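PDB 2Q9U: A-type flavoprotein from Giardia intestinalis, which probably reduces dioxygen to water at a diiron centre with electrons relayed by bound FMN, in keeping with its role as an oxygen scavenger in this parasite. Local coordinates for residues H194-Y199 / A244-W249; Y199-L204 / H304-G309. All blocks are in the same frame, centred on the assembly; numbering follows the deposited sequence.

Interaction 1 (H194-Y199 / A244-W249). With NO3 (nitrate ion), chain C.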
loop_
_atom_site.group_PDB
_atom_site.type_symbol
_atom_site.label_atom_id
_atom_site.label_comp_id
_atom_site.label_asym_id
_atom_site.label_seq_id
_atom_site.Cartn_x
_atom_site.Cartn_y
_atom_site.Cartn_z
ATOM N N HIS A 194 -24.737 0.394 -2.342
ATOM C CA HIS A 194 -23.484 1.113 -2.615
ATOM C C HIS A 194 -22.533 0.258 -3.465
ATOM O O HIS A 194 -21.998 0.725 -4.472
ATOM C CB HIS A 194 -22.826 1.547 -1.299
ATOM C CG HIS A 194 -21.414 2.005 -1.449
ATOM N ND1 HIS A 194 -21.078 3.320 -1.644
ATOM C CD2 HIS A 194 -20.251 1.311 -1.446
ATOM C CE1 HIS A 194 -19.762 3.428 -1.739
ATOM N NE2 HIS A 194 -19.236 2.222 -1.631
ATOM N N LEU A 195 -22.325 -0.994 -3.069
ATOM C CA LEU A 195 -21.392 -1.861 -3.806
ATOM C C LEU A 195 -21.978 -2.299 -5.149
ATOM O O LEU A 195 -21.238 -2.510 -6.132
ATOM C CB LEU A 195 -21.013 -3.068 -2.935
ATOM C CG LEU A 195 -20.177 -2.706 -1.689
ATOM C CD1 LEU A 195 -20.015 -3.963 -0.822
ATOM C CD2 LEU A 195 -18.794 -2.108 -2.071
ATOM N N PHE A 196 -23.314 -2.423 -5.190
ATOM C CA PHE A 196 -24.039 -2.767 -6.428
ATOM C C PHE A 196 -23.790 -1.648 -7.455
ATOM O O PHE A 196 -23.526 -1.905 -8.631
ATOM C CB PHE A 196 -25.529 -2.922 -6.097
ATOM C CG PHE A 196 -26.444 -3.095 -7.303
ATOM C CD1 PHE A 196 -26.917 -1.990 -8.016
ATOM C CD2 PHE A 196 -26.870 -4.369 -7.684
ATOM C CE1 PHE A 196 -27.799 -2.162 -9.098
ATOM C CE2 PHE A 196 -27.767 -4.545 -8.752
ATOM C CZ PHE A 196 -28.217 -3.444 -9.455
ATOM N N LYS A 197 -23.859 -0.400 -6.989
ATOM C CA LYS A 197 -23.529 0.775 -7.830
ATOM C C LYS A 197 -22.062 0.828 -8.238
ATOM O O LYS A 197 -21.727 1.179 -9.386
ATOM C CB LYS A 197 -23.908 2.081 -7.130
ATOM C CG LYS A 197 -25.404 2.331 -7.064
ATOM C CD LYS A 197 -25.681 3.618 -6.258
ATOM C CE LYS A 197 -27.154 3.809 -5.975
ATOM N NZ LYS A 197 -27.425 4.987 -5.064
ATOM N N GLU A 198 -21.168 0.469 -7.315
ATOM C CA GLU A 198 -19.749 0.469 -7.671
ATOM C C GLU A 198 -19.504 -0.569 -8.783
ATOM O O GLU A 198 -18.716 -0.339 -9.721
ATOM C CB GLU A 198 -18.872 0.183 -6.440
ATOM C CG GLU A 198 -17.390 0.534 -6.655
ATOM C CD GLU A 198 -16.551 0.193 -5.443
ATOM O OE1 GLU A 198 -16.484 -1.003 -5.100
ATOM O OE2 GLU A 198 -15.975 1.115 -4.832
ATOM N N TYR A 199 -20.153 -1.726 -8.653
ATOM C CA TYR A 199 -19.998 -2.780 -9.676
ATOM C C TYR A 199 -20.519 -2.295 -11.039
ATOM O O TYR A 199 -19.851 -2.451 -12.084
ATOM C CB TYR A 199 -20.736 -4.045 -9.245
ATOM C CG TYR A 199 -20.420 -5.210 -10.126
ATOM C CD1 TYR A 199 -21.111 -5.411 -11.329
ATOM C CD2 TYR A 199 -19.431 -6.137 -9.752
ATOM C CE1 TYR A 199 -20.826 -6.511 -12.160
ATOM C CE2 TYR A 199 -19.143 -7.239 -10.562
ATOM C CZ TYR A 199 -19.839 -7.415 -11.769
ATOM O OH TYR A 199 -19.524 -8.509 -12.550
ATOM N N ALA A 244 -34.707 -1.305 -9.989
ATOM C CA ALA A 244 -34.971 0.141 -10.223
ATOM C C ALA A 244 -33.702 0.945 -10.534
ATOM O O ALA A 244 -33.731 1.834 -11.396
ATOM C CB ALA A 244 -35.703 0.753 -9.066
ATOM N N GLU A 245 -32.597 0.636 -9.849
ATOM C CA GLU A 245 -31.315 1.307 -10.127
ATOM C C GLU A 245 -30.786 0.972 -11.529
ATOM O O GLU A 245 -30.374 1.869 -12.276
ATOM C CB GLU A 245 -30.274 0.948 -9.055
ATOM C CG GLU A 245 -28.869 1.608 -9.268
ATOM C CD GLU A 245 -28.877 3.129 -9.126
ATOM O OE1 GLU A 245 -29.777 3.664 -8.447
ATOM O OE2 GLU A 245 -27.973 3.788 -9.682
ATOM N N TYR A 246 -30.744 -0.315 -11.879
ATOM C CA TYR A 246 -30.369 -0.702 -13.244
ATOM C C TYR A 246 -31.262 -0.027 -14.293
ATOM O O TYR A 246 -30.790 0.424 -15.352
ATOM C CB TYR A 246 -30.461 -2.215 -13.416
ATOM C CG TYR A 246 -29.230 -2.999 -13.092
ATOM C CD1 TYR A 246 -27.988 -2.384 -12.879
ATOM C CD2 TYR A 246 -29.296 -4.393 -13.041
ATOM C CE1 TYR A 246 -26.853 -3.144 -12.584
ATOM C CE2 TYR A 246 -28.187 -5.153 -12.768
ATOM C CZ TYR A 246 -26.966 -4.533 -12.539
ATOM O OH TYR A 246 -25.889 -5.338 -12.282
ATOM N N ASP A 247 -32.554 0.037 -14.003
ATOM C CA ASP A 247 -33.498 0.667 -14.945
ATOM C C ASP A 247 -33.201 2.158 -15.156
ATOM O O ASP A 247 -33.130 2.619 -16.300
ATOM C CB ASP A 247 -34.939 0.471 -14.483
ATOM C CG ASP A 247 -35.941 0.969 -15.520
ATOM O OD1 ASP A 247 -35.892 0.455 -16.654
ATOM O OD2 ASP A 247 -36.731 1.895 -15.209
ATOM N N ARG A 248 -33.032 2.899 -14.062
ATOM C CA ARG A 248 -32.680 4.307 -14.149
ATOM C C ARG A 248 -31.359 4.462 -14.876
ATOM O O ARG A 248 -31.261 5.228 -15.836
ATOM C CB ARG A 248 -32.622 4.973 -12.768
ATOM C CG ARG A 248 -33.995 5.305 -12.167
ATOM C CD ARG A 248 -33.850 6.092 -10.845
ATOM N NE ARG A 248 -32.970 5.391 -9.892
ATOM C CZ ARG A 248 -33.390 4.564 -8.937
ATOM N NH1 ARG A 248 -34.692 4.315 -8.787
ATOM N NH2 ARG A 248 -32.511 3.973 -8.132
ATOM N N TRP A 249 -30.344 3.707 -14.454
ATOM C CA TRP A 249 -29.033 3.823 -15.092
ATOM C C TRP A 249 -29.083 3.517 -16.592
ATOM O O TRP A 249 -28.493 4.252 -17.387
ATOM C CB TRP A 249 -27.970 2.947 -14.387
ATOM C CG TRP A 249 -26.754 2.783 -15.250
ATOM C CD1 TRP A 249 -25.851 3.760 -15.594
ATOM C CD2 TRP A 249 -26.344 1.590 -15.923
ATOM N NE1 TRP A 249 -24.893 3.237 -16.433
ATOM C CE2 TRP A 249 -25.172 1.908 -16.661
ATOM C CE3 TRP A 249 -26.859 0.274 -15.989
ATOM C CZ2 TRP A 249 -24.496 0.957 -17.446
ATOM C CZ3 TRP A 249 -26.182 -0.682 -16.783
ATOM C CH2 TRP A 249 -25.011 -0.329 -17.503
HETATM N N NO3 C . -16.406 -9.252 -13.267
HETATM O O1 NO3 C . -15.609 -8.241 -12.772
HETATM O O2 NO3 C . -17.028 -10.082 -12.372
HETATM O O3 NO3 C . -16.638 -9.420 -14.616
HETATM O O HOH W 1 -24.219 -4.466 -10.151
HETATM O O HOH W 2 -30.212 4.660 -5.787
#

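Interaction 2 (Y199-L204 / H304-G309). With NO3 (nitrate ion), chain C.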
loop_
_atom_site.group_PDB
_atom_site.type_symbol
_atom_site.label_atom_id
_atom_site.label_comp_id
_atom_site.label_asym_id
_atom_site.label_seq_id
_atom_site.Cartn_x
_atom_site.Cartn_y
_atom_site.Cartn_z
ATOM N N TYR A 199 -20.153 -1.726 -8.653
ATOM C CA TYR A 199 -19.998 -2.780 -9.676
ATOM C C TYR A 199 -20.519 -2.295 -11.039
ATOM O O TYR A 199 -19.851 -2.451 -12.084
ATOM C CB TYR A 199 -20.736 -4.045 -9.245
ATOM C CG TYR A 199 -20.420 -5.210 -10.126
ATOM C CD1 TYR A 199 -21.111 -5.411 -11.329
ATOM C CD2 TYR A 199 -19.431 -6.137 -9.752
ATOM C CE1 TYR A 199 -20.826 -6.511 -12.160
ATOM C CE2 TYR A 199 -19.143 -7.239 -10.562
ATOM C CZ TYR A 199 -19.839 -7.415 -11.769
ATOM O OH TYR A 199 -19.524 -8.509 -12.550
ATOM N N THR A 200 -21.707 -1.706 -11.029
ATOM C CA THR A 200 -22.317 -1.157 -12.252
ATOM C C THR A 200 -21.392 -0.146 -12.940
ATOM O O THR A 200 -21.115 -0.240 -14.149
ATOM C CB THR A 200 -23.654 -0.474 -11.950
ATOM O OG1 THR A 200 -24.483 -1.382 -11.226
ATOM C CG2 THR A 200 -24.350 -0.106 -13.261
ATOM N N ALA A 201 -20.915 0.820 -12.151
ATOM C CA ALA A 201 -20.034 1.873 -12.648
ATOM C C ALA A 201 -18.759 1.312 -13.282
ATOM O O ALA A 201 -18.343 1.772 -14.356
ATOM C CB ALA A 201 -19.669 2.860 -11.455
ATOM N N ASN A 202 -18.153 0.301 -12.640
ATOM C CA ASN A 202 -16.817 -0.193 -13.032
ATOM C C ASN A 202 -16.801 -1.285 -14.075
ATOM O O ASN A 202 -15.826 -1.422 -14.793
ATOM C CB ASN A 202 -16.054 -0.719 -11.816
ATOM C CG ASN A 202 -15.458 0.400 -10.990
ATOM O OD1 ASN A 202 -14.339 0.839 -11.242
ATOM N ND2 ASN A 202 -16.209 0.867 -9.999
ATOM N N ILE A 203 -17.861 -2.082 -14.123
ATOM C CA ILE A 203 -17.890 -3.256 -15.009
ATOM C C ILE A 203 -18.849 -3.016 -16.172
ATOM O O ILE A 203 -18.557 -3.370 -17.324
ATOM C CB ILE A 203 -18.249 -4.549 -14.239
ATOM C CG1 ILE A 203 -17.347 -4.711 -12.983
ATOM C CG2 ILE A 203 -18.227 -5.796 -15.184
ATOM C CD1 ILE A 203 -15.860 -4.719 -13.288
ATOM N N LEU A 204 -19.968 -2.366 -15.875
ATOM C CA LEU A 204 -21.052 -2.277 -16.841
ATOM C C LEU A 204 -21.203 -0.914 -17.477
ATOM O O LEU A 204 -22.092 -0.721 -18.323
ATOM C CB LEU A 204 -22.379 -2.714 -16.175
ATOM C CG LEU A 204 -22.450 -4.108 -15.507
ATOM C CD1 LEU A 204 -23.791 -4.284 -14.757
ATOM C CD2 LEU A 204 -22.230 -5.261 -16.480
ATOM N N HIS A 304 -17.958 7.484 -8.230
ATOM C CA HIS A 304 -18.479 8.810 -7.979
ATOM C C HIS A 304 -18.899 9.551 -9.227
ATOM O O HIS A 304 -19.920 10.216 -9.220
ATOM C CB HIS A 304 -17.543 9.630 -7.056
ATOM C CG HIS A 304 -17.564 9.131 -5.648
ATOM N ND1 HIS A 304 -18.674 9.261 -4.841
ATOM C CD2 HIS A 304 -16.647 8.452 -4.917
ATOM C CE1 HIS A 304 -18.428 8.723 -3.657
ATOM N NE2 HIS A 304 -17.210 8.213 -3.685
ATOM N N THR A 305 -18.132 9.404 -10.299
ATOM C CA THR A 305 -18.486 10.013 -11.589
ATOM C C THR A 305 -19.770 9.409 -12.182
ATOM O O THR A 305 -20.530 10.122 -12.852
ATOM C CB THR A 305 -17.332 9.939 -12.620
ATOM O OG1 THR A 305 -16.923 8.572 -12.831
ATOM C CG2 THR A 305 -16.112 10.763 -12.147
ATOM N N TYR A 306 -19.957 8.110 -11.999
ATOM C CA TYR A 306 -21.219 7.416 -12.279
ATOM C C TYR A 306 -22.505 8.239 -12.028
ATOM O O TYR A 306 -23.298 8.399 -12.890
ATOM C CB TYR A 306 -21.256 6.071 -11.550
ATOM C CG TYR A 306 -22.556 5.301 -11.572
ATOM C CD1 TYR A 306 -22.920 4.571 -12.644
ATOM C CD2 TYR A 306 -23.394 5.280 -10.483
ATOM C CE1 TYR A 306 -24.097 3.848 -12.649
ATOM C CE2 TYR A 306 -24.552 4.597 -10.475
ATOM C CZ TYR A 306 -24.900 3.868 -11.572
ATOM O OH TYR A 306 -26.037 3.161 -11.580
ATOM N N ASP A 307 -22.617 8.791 -10.829
ATOM C CA ASP A 307 -23.875 9.377 -10.382
ATOM C C ASP A 307 -23.692 10.837 -9.982
ATOM O O ASP A 307 -24.463 11.375 -9.187
ATOM C CB ASP A 307 -24.450 8.579 -9.210
ATOM C CG ASP A 307 -23.607 8.698 -7.955
ATOM O OD1 ASP A 307 -22.501 9.272 -8.033
ATOM O OD2 ASP A 307 -24.051 8.217 -6.891
ATOM N N SER A 308 -22.667 11.474 -10.540
ATOM C CA SER A 308 -22.515 12.926 -10.436
ATOM C C SER A 308 -23.296 13.572 -11.573
ATOM O O SER A 308 -23.355 13.028 -12.691
ATOM C CB SER A 308 -21.027 13.332 -10.552
ATOM O OG SER A 308 -20.269 12.847 -9.463
ATOM N N GLY A 309 -23.853 14.741 -11.287
ATOM C CA GLY A 309 -24.524 15.569 -12.279
ATOM C C GLY A 309 -23.512 16.438 -13.000
ATOM O O GLY A 309 -23.796 16.941 -14.075
HETATM N N NO3 C . -16.406 -9.252 -13.267
HETATM O O1 NO3 C . -15.609 -8.241 -12.772
HETATM O O2 NO3 C . -17.028 -10.082 -12.372
HETATM O O3 NO3 C . -16.638 -9.420 -14.616
#

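Interaction 1 (H194-Y199 / A244-W249)
The ring of F196 drives its CZ corner into the face of the Y246 ring: CZ stands 3.3 Å above that ring's plane, over its centre, and comes within 3.4 Å of Y246 CE1. The two planes are inclined at 39°, so the pair is oblique, neither a stack nor edge-to-face. CG anti to the backbone N (chi1 172°) turns the F196 ring into the space between the helices, whose segment axes stay 11.3 Å apart at closest, and E245 CG meets its edge. This aromatic half is the tight part of the contact. Even its polar atoms are satisfied there: the hydroxyl of Y246 is held chiefly by the backbone N of F173 and also donates to a water that bridges to the carbonyl O of F196. Toward the partly exposed side the packing gives way to looser, polar contacts. The extended chain of K197 crosses that of E245 at about a right angle, its CE 3.6 Å from E245 OE1. K197 NZ stops 4.3 Å from the same oxygen, too far for a salt bridge, and a water spans the gap, accepting from NZ and donating to OE1. R248, one turn on from E245, makes the direct salt bridge, its NH2 2.8 Å from E245 OE1 on the anti side and the oxygen lying near the guanidinium plane. Two cationic groups around OE1 would probably favour an ionised carboxylate. At the C-terminal end of 194-199, Y199 touches the diiron group, while a nitrate, probably from the crystallisation liquor, lies by its OH. The segments run in the same general direction, their axes inclined at 35°, a pairing of helices 189-204 and 236-250 at the edge of the metallo-beta-lactamase-like domain of a flavodiiron protein.

Interaction 2 (Y199-L204 / H304-G309)
A201 lays its methyl against the root of the Y306 side chain, CB to CB at 3.6 Å, and the same methyl reaches the CG and CD1 corner of the ring from an oblique direction. Both CB atoms point at the opposing segment, and the small alanine lets the backbones approach closely, with A201 CA 5.7 Å from Y306 CA. One residue earlier, the methyl of T200 meets the far part of the tyrosine, T200 CG2 lying 4.0 Å from both Y306 CE1 and Y306 OH. T200 is turned with CG2 anti to its backbone N, which presents the methyl to Y306 while OG1 hydrogen-bonds back to the carbonyl O of F196, one turn earlier. The Y306 hydroxyl likewise finds its partner elsewhere, in the carboxylate of E245, so what passes between the segments is apolar. On another side of helix 189-204, I203 CG1 sits over the centre of the Y199 ring, 3.8 Å above its plane. Within 304-309, S308 OG donates to H304 O at 2.7 Å, approaching from above the carbonyl plane. Helix 189-204, which widens into a pi-type turn at 200-204, thus lies against the C-terminal end of helix 298-306, just ahead of strand 310-314 in the flavodoxin-like sheet, with Y246 and W249 of helix 236-250 also covering T200.

In the fold
Both contacts are largely buried and both use helix 189-204, whose neighbouring turns share partners at T200. Interaction 1 pairs it with helix 236-250 over a broader area and ranges from aromatic packing to a water-bridged charged fringe. Interaction 2 is smaller and apolar, and it joins the lactamase-like part of the chain to the flavodoxin-like part. The two meet at E245: OE1 takes the R248 salt bridge and, through a water, K197, while E245 OE2 probably hydrogen-bonds to Y306 OH at 2.8 Å. Y246 and W249 pack against T200 and L204, and Y306, meeting both E245 and W249, ties in helix 298-306, so the three helices form one continuous junction.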